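Probable 2-phosphosulfolactate phosphatase (Clostridium acetobutylicum, PDB 1VR0) probably catalyses the magnesium-dependent hydrolysis of (2R)-O-phospho-3-sulfolactate to (2R)-3-sulfolactate and phosphate. Local coordinates at residues D38-T43 and E227-K232; G81-L86 and I111-N116; S94-E99 and K223-Y228. One frame throughout, in Å; residues are numbered along the deposited sequence.

Contact 1 (D38-T43 and E227-K232). With MG (magnesium ion), chain D; 3SL ((2R)-3-sulfolactic acid), chain E.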
loop_
_atom_site.group_PDB
_atom_site.type_symbol
_atom_site.label_atom_id
_atom_site.label_comp_id
_atom_site.label_asym_id
_atom_site.label_seq_id
_atom_site.Cartn_x
_atom_site.Cartn_y
_atom_site.Cartn_z
ATOM N N ASP A 38 4.639 -13.324 -6.049
ATOM C CA ASP A 38 4.739 -12.732 -7.400
ATOM C C ASP A 38 3.956 -13.674 -8.335
ATOM O O ASP A 38 4.541 -14.454 -9.080
ATOM C CB ASP A 38 6.214 -12.596 -7.826
ATOM C CG ASP A 38 6.391 -11.813 -9.111
ATOM O OD1 ASP A 38 5.737 -10.775 -9.261
ATOM O OD2 ASP A 38 7.194 -12.191 -9.997
HETATM N N MSE A 39 2.630 -13.631 -8.283
HETATM C CA MSE A 39 1.840 -14.719 -8.883
HETATM C C MSE A 39 1.896 -14.755 -10.407
HETATM O O MSE A 39 1.685 -15.823 -11.027
HETATM C CB MSE A 39 0.387 -14.693 -8.410
HETATM C CG MSE A 39 -0.319 -13.413 -8.721
HETATM SE SE MSE A 39 -2.285 -13.592 -8.847
HETATM C CE MSE A 39 -2.382 -15.059 -10.144
ATOM N N LEU A 40 2.179 -13.606 -11.010
ATOM C CA LEU A 40 2.297 -13.544 -12.465
ATOM C C LEU A 40 3.666 -13.022 -12.771
ATOM O O LEU A 40 3.792 -11.825 -13.102
ATOM C CB LEU A 40 1.235 -12.609 -13.062
ATOM C CG LEU A 40 -0.162 -13.228 -13.036
ATOM C CD1 LEU A 40 -1.267 -12.227 -13.449
ATOM C CD2 LEU A 40 -0.243 -14.463 -13.893
ATOM N N ARG A 41 4.704 -13.876 -12.725
ATOM C CA ARG A 41 4.618 -15.342 -12.678
ATOM C C ARG A 41 5.656 -16.036 -11.805
ATOM O O ARG A 41 5.554 -17.252 -11.611
ATOM C CB ARG A 41 4.757 -15.931 -14.093
ATOM C CG ARG A 41 3.639 -15.570 -15.071
ATOM C CD ARG A 41 4.036 -15.884 -16.505
ATOM N NE ARG A 41 5.083 -14.978 -17.007
ATOM C CZ ARG A 41 5.806 -15.183 -18.110
ATOM N NH1 ARG A 41 6.726 -14.309 -18.475
ATOM N NH2 ARG A 41 5.614 -16.251 -18.864
ATOM N N ALA A 42 6.621 -15.300 -11.253
ATOM C CA ALA A 42 7.793 -15.926 -10.576
ATOM C C ALA A 42 7.471 -16.947 -9.473
ATOM O O ALA A 42 8.050 -18.013 -9.465
ATOM C CB ALA A 42 8.759 -14.886 -10.028
ATOM N N THR A 43 6.568 -16.633 -8.548
ATOM C CA THR A 43 6.281 -17.572 -7.485
ATOM C C THR A 43 5.375 -18.689 -7.948
ATOM O O THR A 43 5.344 -19.741 -7.316
ATOM C CB THR A 43 5.698 -16.932 -6.234
ATOM O OG1 THR A 43 4.537 -16.162 -6.554
ATOM C CG2 THR A 43 6.731 -16.055 -5.607
ATOM N N GLU A 227 -4.374 -18.034 -16.992
ATOM C CA GLU A 227 -5.438 -18.912 -16.524
ATOM C C GLU A 227 -4.890 -19.950 -15.555
ATOM O O GLU A 227 -5.573 -20.339 -14.600
ATOM C CB GLU A 227 -6.096 -19.670 -17.672
ATOM C CG GLU A 227 -6.426 -18.838 -18.887
ATOM C CD GLU A 227 -7.888 -18.549 -19.025
ATOM O OE1 GLU A 227 -8.471 -19.145 -19.951
ATOM O OE2 GLU A 227 -8.432 -17.733 -18.223
ATOM N N TYR A 228 -3.681 -20.425 -15.831
ATOM C CA TYR A 228 -3.049 -21.430 -15.011
ATOM C C TYR A 228 -2.740 -20.866 -13.613
ATOM O O TYR A 228 -3.076 -21.479 -12.604
ATOM C CB TYR A 228 -1.775 -21.949 -15.708
ATOM C CG TYR A 228 -0.958 -22.839 -14.832
ATOM C CD1 TYR A 228 -1.275 -24.185 -14.700
ATOM C CD2 TYR A 228 0.087 -22.336 -14.074
ATOM C CE1 TYR A 228 -0.546 -25.021 -13.860
ATOM C CE2 TYR A 228 0.822 -23.163 -13.225
ATOM C CZ TYR A 228 0.501 -24.505 -13.136
ATOM O OH TYR A 228 1.218 -25.348 -12.326
ATOM N N CYS A 229 -2.120 -19.692 -13.566
ATOM C CA CYS A 229 -1.757 -19.055 -12.294
ATOM C C CYS A 229 -2.937 -18.636 -11.417
ATOM O O CYS A 229 -2.754 -18.348 -10.233
ATOM C CB CYS A 229 -0.866 -17.842 -12.539
ATOM S SG CYS A 229 0.718 -18.282 -13.305
ATOM N N CYS A 230 -4.127 -18.605 -11.990
ATOM C CA CYS A 230 -5.326 -18.353 -11.212
ATOM C C CYS A 230 -5.975 -19.607 -10.635
ATOM O O CYS A 230 -6.985 -19.506 -9.965
ATOM C CB CYS A 230 -6.333 -17.634 -12.088
ATOM S SG CYS A 230 -5.824 -15.965 -12.453
ATOM N N LYS A 231 -5.428 -20.789 -10.918
ATOM C CA LYS A 231 -5.981 -22.027 -10.376
ATOM C C LYS A 231 -5.639 -22.186 -8.888
ATOM O O LYS A 231 -4.487 -22.081 -8.470
ATOM C CB LYS A 231 -5.515 -23.232 -11.206
ATOM C CG LYS A 231 -5.861 -23.075 -12.691
ATOM C CD LYS A 231 -6.569 -24.257 -13.334
ATOM C CE LYS A 231 -7.702 -23.735 -14.309
ATOM N NZ LYS A 231 -8.705 -24.773 -14.774
ATOM N N LYS A 232 -6.667 -22.418 -8.092
ATOM C CA LYS A 232 -6.532 -22.547 -6.636
ATOM C C LYS A 232 -6.043 -23.919 -6.210
ATOM O O LYS A 232 -6.492 -24.914 -6.738
ATOM C CB LYS A 232 -7.895 -22.295 -5.935
ATOM C CG LYS A 232 -8.385 -20.839 -5.964
ATOM C CD LYS A 232 -9.775 -20.698 -5.364
ATOM C CE LYS A 232 -10.077 -19.266 -5.044
ATOM N NZ LYS A 232 -11.528 -19.110 -4.798
HETATM MG MG MG D . 4.230 -9.238 -9.280
HETATM O O11 3SL E . 7.110 -7.436 -16.528
HETATM C C1 3SL E . 6.693 -8.575 -16.819
HETATM O O12 3SL E . 5.862 -8.833 -17.726
HETATM C C2 3SL E . 7.242 -9.692 -16.014
HETATM O O2 3SL E . 7.311 -9.239 -14.664
HETATM C C3 3SL E . 6.332 -10.888 -16.207
HETATM S S 3SL E . 6.704 -12.123 -15.159
HETATM O O3S 3SL E . 7.503 -13.144 -15.859
HETATM O O1S 3SL E . 7.214 -11.670 -13.821
HETATM O O2S 3SL E . 5.461 -12.862 -14.908
HETATM O O HOH W 1 2.556 -11.042 -9.908
HETATM O O HOH W 2 2.957 -8.168 -11.117
#

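Contact 2 (G81-L86 and I111-N116). With 3SL ((2R)-3-sulfolactic acid), chain E.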
loop_
_atom_site.group_PDB
_atom_site.type_symbol
_atom_site.label_atom_id
_atom_site.label_comp_id
_atom_site.label_asym_id
_atom_site.label_seq_id
_atom_site.Cartn_x
_atom_site.Cartn_y
_atom_site.Cartn_z
ATOM N N GLY A 81 13.779 -17.644 -16.027
ATOM C CA GLY A 81 13.331 -16.309 -15.586
ATOM C C GLY A 81 12.993 -15.397 -16.746
ATOM O O GLY A 81 12.664 -15.845 -17.833
ATOM N N GLU A 82 13.082 -14.094 -16.514
ATOM C CA GLU A 82 12.754 -13.109 -17.570
ATOM C C GLU A 82 13.250 -11.705 -17.297
ATOM O O GLU A 82 13.519 -11.326 -16.148
ATOM C CB GLU A 82 11.238 -13.028 -17.778
ATOM C CG GLU A 82 10.437 -12.824 -16.496
ATOM C CD GLU A 82 10.503 -11.392 -15.884
ATOM O OE1 GLU A 82 10.778 -10.399 -16.583
ATOM O OE2 GLU A 82 10.250 -11.242 -14.676
ATOM N N ARG A 83 13.320 -10.938 -18.377
ATOM C CA ARG A 83 13.339 -9.485 -18.309
ATOM C C ARG A 83 12.215 -8.933 -19.193
ATOM O O ARG A 83 12.054 -9.336 -20.353
ATOM C CB ARG A 83 14.697 -8.945 -18.735
ATOM C CG ARG A 83 15.811 -9.214 -17.737
ATOM C CD ARG A 83 15.541 -8.581 -16.373
ATOM N NE ARG A 83 16.702 -8.727 -15.494
ATOM C CZ ARG A 83 16.799 -9.557 -14.450
ATOM N NH1 ARG A 83 15.796 -10.371 -14.094
ATOM N NH2 ARG A 83 17.931 -9.562 -13.752
ATOM N N LYS A 84 11.424 -8.029 -18.620
ATOM C CA LYS A 84 10.249 -7.457 -19.289
ATOM C C LYS A 84 9.275 -8.575 -19.723
ATOM O O LYS A 84 8.576 -8.451 -20.737
ATOM C CB LYS A 84 10.671 -6.606 -20.498
ATOM C CG LYS A 84 11.489 -5.350 -20.168
ATOM C CD LYS A 84 11.921 -4.609 -21.456
ATOM C CE LYS A 84 11.992 -3.074 -21.283
ATOM N NZ LYS A 84 12.049 -2.319 -22.620
ATOM N N GLY A 85 9.263 -9.676 -18.979
ATOM C CA GLY A 85 8.423 -10.816 -19.294
ATOM C C GLY A 85 8.949 -11.752 -20.360
ATOM O O GLY A 85 8.362 -12.808 -20.555
ATOM N N LEU A 86 10.045 -11.377 -21.038
ATOM C CA LEU A 86 10.623 -12.158 -22.130
ATOM C C LEU A 86 11.764 -13.088 -21.665
ATOM O O LEU A 86 12.439 -12.831 -20.668
ATOM C CB LEU A 86 11.175 -11.225 -23.195
ATOM C CG LEU A 86 10.175 -10.335 -23.941
ATOM C CD1 LEU A 86 10.932 -9.294 -24.776
ATOM C CD2 LEU A 86 9.243 -11.154 -24.844
ATOM N N ILE A 111 18.497 -22.010 -11.741
ATOM C CA ILE A 111 19.012 -20.686 -11.479
ATOM C C ILE A 111 18.035 -19.708 -12.148
ATOM O O ILE A 111 17.808 -19.764 -13.349
ATOM C CB ILE A 111 20.401 -20.463 -12.083
ATOM C CG1 ILE A 111 21.385 -21.599 -11.760
ATOM C CG2 ILE A 111 20.980 -19.153 -11.626
ATOM C CD1 ILE A 111 21.514 -21.985 -10.302
HETATM N N MSE A 112 17.436 -18.817 -11.373
HETATM C CA MSE A 112 16.588 -17.805 -11.978
HETATM C C MSE A 112 16.729 -16.398 -11.463
HETATM O O MSE A 112 17.073 -16.158 -10.305
HETATM C CB MSE A 112 15.110 -18.193 -11.934
HETATM C CG MSE A 112 14.581 -18.758 -10.654
HETATM SE SE MSE A 112 12.551 -18.925 -10.647
HETATM C CE MSE A 112 12.162 -19.033 -12.724
ATOM N N THR A 113 16.447 -15.477 -12.371
ATOM C CA THR A 113 16.412 -14.076 -12.076
ATOM C C THR A 113 15.199 -13.515 -12.799
ATOM O O THR A 113 14.962 -13.833 -13.971
ATOM C CB THR A 113 17.715 -13.381 -12.502
ATOM O OG1 THR A 113 17.624 -11.998 -12.174
ATOM C CG2 THR A 113 18.018 -13.536 -13.992
ATOM N N THR A 114 14.405 -12.720 -12.083
ATOM C CA THR A 114 13.196 -12.121 -12.644
ATOM C C THR A 114 13.073 -10.649 -12.292
ATOM O O THR A 114 13.842 -10.106 -11.484
ATOM C CB THR A 114 11.882 -12.868 -12.221
ATOM O OG1 THR A 114 11.587 -12.654 -10.838
ATOM C CG2 THR A 114 11.959 -14.345 -12.477
ATOM N N THR A 115 12.103 -10.007 -12.937
ATOM C CA THR A 115 11.888 -8.572 -12.830
ATOM C C THR A 115 11.484 -8.158 -11.385
ATOM O O THR A 115 12.061 -7.227 -10.850
ATOM C CB THR A 115 10.839 -8.098 -13.911
ATOM O OG1 THR A 115 11.393 -8.182 -15.247
ATOM C CG2 THR A 115 10.391 -6.656 -13.647
ATOM N N ASN A 116 10.571 -8.915 -10.758
ATOM C CA ASN A 116 9.984 -8.585 -9.446
ATOM C C ASN A 116 10.186 -9.636 -8.322
ATOM O O ASN A 116 10.796 -9.341 -7.259
ATOM C CB ASN A 116 8.498 -8.357 -9.661
ATOM C CG ASN A 116 8.248 -7.295 -10.704
ATOM O OD1 ASN A 116 8.865 -6.221 -10.656
ATOM N ND2 ASN A 116 7.390 -7.596 -11.683
HETATM O O11 3SL E . 7.110 -7.436 -16.528
HETATM C C1 3SL E . 6.693 -8.575 -16.819
HETATM O O12 3SL E . 5.862 -8.833 -17.726
HETATM C C2 3SL E . 7.242 -9.692 -16.014
HETATM O O2 3SL E . 7.311 -9.239 -14.664
HETATM C C3 3SL E . 6.332 -10.888 -16.207
HETATM S S 3SL E . 6.704 -12.123 -15.159
HETATM O O3S 3SL E . 7.503 -13.144 -15.859
HETATM O O1S 3SL E . 7.214 -11.670 -13.821
HETATM O O2S 3SL E . 5.461 -12.862 -14.908
#

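Contact 3 (S94-E99 and K223-Y228). With 3SL ((2R)-3-sulfolactic acid), chain E.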
loop_
_atom_site.group_PDB
_atom_site.type_symbol
_atom_site.label_atom_id
_atom_site.label_comp_id
_atom_site.label_asym_id
_atom_site.label_seq_id
_atom_site.Cartn_x
_atom_site.Cartn_y
_atom_site.Cartn_z
ATOM N N SER A 94 12.034 -19.660 -19.965
ATOM C CA SER A 94 11.506 -18.334 -19.769
ATOM C C SER A 94 10.865 -18.350 -18.405
ATOM O O SER A 94 11.379 -19.037 -17.529
ATOM C CB SER A 94 10.566 -18.029 -20.936
ATOM O OG SER A 94 9.548 -17.166 -20.569
ATOM N N ASN A 95 9.796 -17.585 -18.198
ATOM C CA ASN A 95 9.135 -17.526 -16.890
ATOM C C ASN A 95 7.669 -18.006 -16.935
ATOM O O ASN A 95 6.832 -17.593 -16.142
ATOM C CB ASN A 95 9.263 -16.121 -16.269
ATOM C CG ASN A 95 9.224 -16.172 -14.779
ATOM O OD1 ASN A 95 9.939 -16.966 -14.187
ATOM N ND2 ASN A 95 8.364 -15.391 -14.156
ATOM N N SER A 96 7.401 -18.922 -17.855
ATOM C CA SER A 96 6.108 -19.582 -17.944
ATOM C C SER A 96 6.141 -20.826 -17.102
ATOM O O SER A 96 6.984 -21.657 -17.317
ATOM C CB SER A 96 5.817 -20.003 -19.374
ATOM O OG SER A 96 4.728 -20.887 -19.351
ATOM N N PRO A 97 5.213 -20.970 -16.154
ATOM C CA PRO A 97 5.155 -22.212 -15.381
ATOM C C PRO A 97 5.004 -23.497 -16.198
ATOM O O PRO A 97 5.524 -24.526 -15.754
ATOM C CB PRO A 97 3.937 -22.011 -14.464
ATOM C CG PRO A 97 3.752 -20.603 -14.372
ATOM C CD PRO A 97 4.196 -20.015 -15.703
HETATM N N MSE A 98 4.362 -23.454 -17.373
HETATM C CA MSE A 98 4.169 -24.676 -18.184
HETATM C C MSE A 98 5.407 -25.305 -18.718
HETATM O O MSE A 98 5.390 -26.484 -19.028
HETATM C CB MSE A 98 3.267 -24.461 -19.391
HETATM C CG MSE A 98 1.839 -24.820 -19.068
HETATM SE SE MSE A 98 1.116 -23.346 -18.014
HETATM C CE MSE A 98 0.551 -22.238 -19.700
ATOM N N GLU A 99 6.462 -24.528 -18.884
ATOM C CA GLU A 99 7.665 -25.075 -19.461
ATOM C C GLU A 99 8.529 -25.830 -18.439
ATOM O O GLU A 99 9.438 -26.565 -18.835
ATOM C CB GLU A 99 8.414 -24.024 -20.299
ATOM C CG GLU A 99 9.104 -22.880 -19.599
ATOM C CD GLU A 99 9.317 -21.666 -20.545
ATOM O OE1 GLU A 99 9.820 -21.818 -21.676
ATOM O OE2 GLU A 99 8.972 -20.534 -20.143
ATOM N N LYS A 223 -2.039 -15.585 -22.156
ATOM C CA LYS A 223 -3.360 -16.008 -21.686
ATOM C C LYS A 223 -3.323 -17.368 -20.964
ATOM O O LYS A 223 -3.909 -17.508 -19.895
ATOM C CB LYS A 223 -4.325 -16.066 -22.868
ATOM C CG LYS A 223 -5.780 -16.160 -22.446
ATOM C CD LYS A 223 -6.700 -16.491 -23.620
ATOM C CE LYS A 223 -8.166 -16.546 -23.167
ATOM N NZ LYS A 223 -9.065 -17.100 -24.244
ATOM N N LYS A 224 -2.607 -18.342 -21.529
ATOM C CA LYS A 224 -2.459 -19.668 -20.909
ATOM C C LYS A 224 -1.830 -19.575 -19.520
ATOM O O LYS A 224 -2.308 -20.219 -18.592
ATOM C CB LYS A 224 -1.589 -20.603 -21.745
ATOM C CG LYS A 224 -1.989 -20.760 -23.197
ATOM C CD LYS A 224 -2.680 -22.063 -23.453
ATOM C CE LYS A 224 -2.967 -22.279 -24.959
ATOM N NZ LYS A 224 -1.803 -22.870 -25.669
ATOM N N ASP A 225 -0.736 -18.823 -19.393
ATOM C CA ASP A 225 -0.075 -18.690 -18.089
ATOM C C ASP A 225 -1.015 -18.019 -17.094
ATOM O O ASP A 225 -1.091 -18.429 -15.941
ATOM C CB ASP A 225 1.221 -17.871 -18.175
ATOM C CG ASP A 225 2.381 -18.612 -18.837
ATOM O OD1 ASP A 225 2.420 -19.884 -18.957
ATOM O OD2 ASP A 225 3.310 -17.888 -19.229
ATOM N N PHE A 226 -1.731 -16.989 -17.555
ATOM C CA PHE A 226 -2.692 -16.262 -16.712
ATOM C C PHE A 226 -3.780 -17.203 -16.139
ATOM O O PHE A 226 -4.074 -17.177 -14.949
ATOM C CB PHE A 226 -3.337 -15.093 -17.496
ATOM C CG PHE A 226 -4.566 -14.537 -16.841
ATOM C CD1 PHE A 226 -4.469 -13.781 -15.707
ATOM C CD2 PHE A 226 -5.837 -14.812 -17.348
ATOM C CE1 PHE A 226 -5.608 -13.298 -15.067
ATOM C CE2 PHE A 226 -6.996 -14.322 -16.710
ATOM C CZ PHE A 226 -6.872 -13.566 -15.564
ATOM N N GLU A 227 -4.374 -18.034 -16.992
ATOM C CA GLU A 227 -5.438 -18.912 -16.524
ATOM C C GLU A 227 -4.890 -19.950 -15.555
ATOM O O GLU A 227 -5.573 -20.339 -14.600
ATOM C CB GLU A 227 -6.096 -19.670 -17.672
ATOM C CG GLU A 227 -6.426 -18.838 -18.887
ATOM C CD GLU A 227 -7.888 -18.549 -19.025
ATOM O OE1 GLU A 227 -8.471 -19.145 -19.951
ATOM O OE2 GLU A 227 -8.432 -17.733 -18.223
ATOM N N TYR A 228 -3.681 -20.425 -15.831
ATOM C CA TYR A 228 -3.049 -21.430 -15.011
ATOM C C TYR A 228 -2.740 -20.866 -13.613
ATOM O O TYR A 228 -3.076 -21.479 -12.604
ATOM C CB TYR A 228 -1.775 -21.949 -15.708
ATOM C CG TYR A 228 -0.958 -22.839 -14.832
ATOM C CD1 TYR A 228 -1.275 -24.185 -14.700
ATOM C CD2 TYR A 228 0.087 -22.336 -14.074
ATOM C CE1 TYR A 228 -0.546 -25.021 -13.860
ATOM C CE2 TYR A 228 0.822 -23.163 -13.225
ATOM C CZ TYR A 228 0.501 -24.505 -13.136
ATOM O OH TYR A 228 1.218 -25.348 -12.326
HETATM O O11 3SL E . 7.110 -7.436 -16.528
HETATM C C1 3SL E . 6.693 -8.575 -16.819
HETATM O O12 3SL E . 5.862 -8.833 -17.726
HETATM C C2 3SL E . 7.242 -9.692 -16.014
HETATM O O2 3SL E . 7.311 -9.239 -14.664
HETATM C C3 3SL E . 6.332 -10.888 -16.207
HETATM S S 3SL E . 6.704 -12.123 -15.159
HETATM O O3S 3SL E . 7.503 -13.144 -15.859
HETATM O O1S 3SL E . 7.214 -11.670 -13.821
HETATM O O2S 3SL E . 5.461 -12.862 -14.908
#

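Contact 1 (D38-T43 and E227-K232)
The loop leading into helix 42-51 passes the segment 227-232 of helix 223-229 and its following turn, closest at M39 and C229, whose CA atoms are 6.6 Å apart. The meeting is apolar. M39, a selenomethionine, has CG in the crowded position between backbone N and carbonyl carbon and bends again at chi3 (-53°), which brings its CE to 3.3 Å from the carbonyl O of C229 and within van der Waals range of C230 SG. L40 adds its CD2 branch, 3.7 Å from C229 CB, so the small C229 side chain, directed at the loop, sits against both residues. Beyond them, the CG of R41 approaches C229 SG only loosely.

The same loop also lines the active site through D38, L40 and R41. D38 OD1 binds the magnesium ion at 2.1 Å, with two waters, G158 O and D167 completing the observed ligands; water 1 also accepts from L40 N at 2.8 Å. The loop is closed on itself by D38 N, which donates to T43 OG1 at 2.9 Å. A cis peptide bond precedes R41, turning the L40 carbonyl and the R41 N-H to one side, that of the sulfonate. The R41 chain, bent at chi3 (-70°), presents the edge of its guanidinium to this group: NH1 donates to 3SL O3S at 3.0 Å, and NE gives a straighter bond to O2S, although the position of that oxygen is less certain. The remaining nitrogen, NH2, forms a salt bridge with D225, which probably holds the guanidinium in orientation. Metal aspartate and sulfonate-binding arginine thus share one short loop at the carboxyl end of strand 33-37, part of the magnesium and sulfolactate site of this ComB enzyme.

Contact 2 (G81-L86 and I111-N116)
E82 crosses T115 at about a right angle, and its carboxylate engages both the hydroxyl and the backbone N-H of that residue. With CG in the crowded position and a second bend at chi2 (74°), the chain folds back so that OE1 accepts from T115 OG1, 2.7 Å away, on its syn lone pair. OE2 accepts from T115 N at 2.8 Å, nearly straight at 171° but from above the carboxylate plane. OE1 has a second donor, G85 N at 2.9 Å, so the acid is gripped from three directions and probably helps to hold the type I' turn R83-L86 beside the carboxylate end of sulfolactate. This network would be expected to keep E82 ionised, although the nearby sulfonate may work against it.

R83 reaches the other way: NH1 and NH2 together hold T113 OG1 end-on, in the guanidinium plane, with NH2 at 2.9 Å. Backbone pairing is parallel, E82 N donating to T113 O at 3.2 Å and G81 CA making a CH...O contact with the same oxygen. The contact lies at the carboxyl ends of edge strand 77-81 and central strand 109-113 of the three-stranded parallel sheet, with M112 packed on helix 42-51 and I111 on helix 63-73.

Contact 3 (S94-E99 and K223-Y228)
An ST turn at S96, leading into the 3-10 segment 97-99, forms the centre of this contact, beside the sulfonate end of the sulfolactate pocket. S96 OG, anti to its backbone N (chi1 167°), accepts from M98 N and donates to D225 OD1, a bond of 2.5 Å on the syn lone pair. D225, already paired with R41 through OD2, thus ties the turn to the sulfonate-binding arginine and probably stays ionised. One residue earlier, N95 ND2 donates to 3SL O3S at 2.9 Å.

Outside this polar core the packing is mostly apolar. The selenium of M98, a selenomethionine bent at chi2 and chi3, lies over one face of the Y228 ring, 4.3 Å from the centroid in a Met-aromatic contact, and its CE touches both K224 CB, at 3.4 Å, and D225 OD1, at 3.1 Å. The P97 ring slides along Y228 with CB 3.5 Å from CE2. Within the loop, E99 OE2 accepts from S96 N on its anti lone pair, a local closure. The loop thus lies between helix 223-229 and helix 42-51, where P97 packs on S44, V45 and T48, and the T48 and Y228 hydroxyls are hydrogen-bonded to each other.

From the N terminus, strand 33-37 of the seven-stranded sheet delivers the loop 38-43, whose partner, 227-232, comes 184 residues later, so that contact 1 closes a long loop. Contact 2 is nested within that span, joining the ends of two strands of the smaller parallel sheet. The segment 94-99 leaves from between the two halves of contact 2 and meets 223-228, so contacts 2 and 3 cross along the chain. Contacts 1 and 3 end on the same helix, 223-229, and R41 bridges them to each other. All three border the sulfolactate, so loops from both sheets meet at one pocket, with helix 223-229 packed against 38-43 and 94-99.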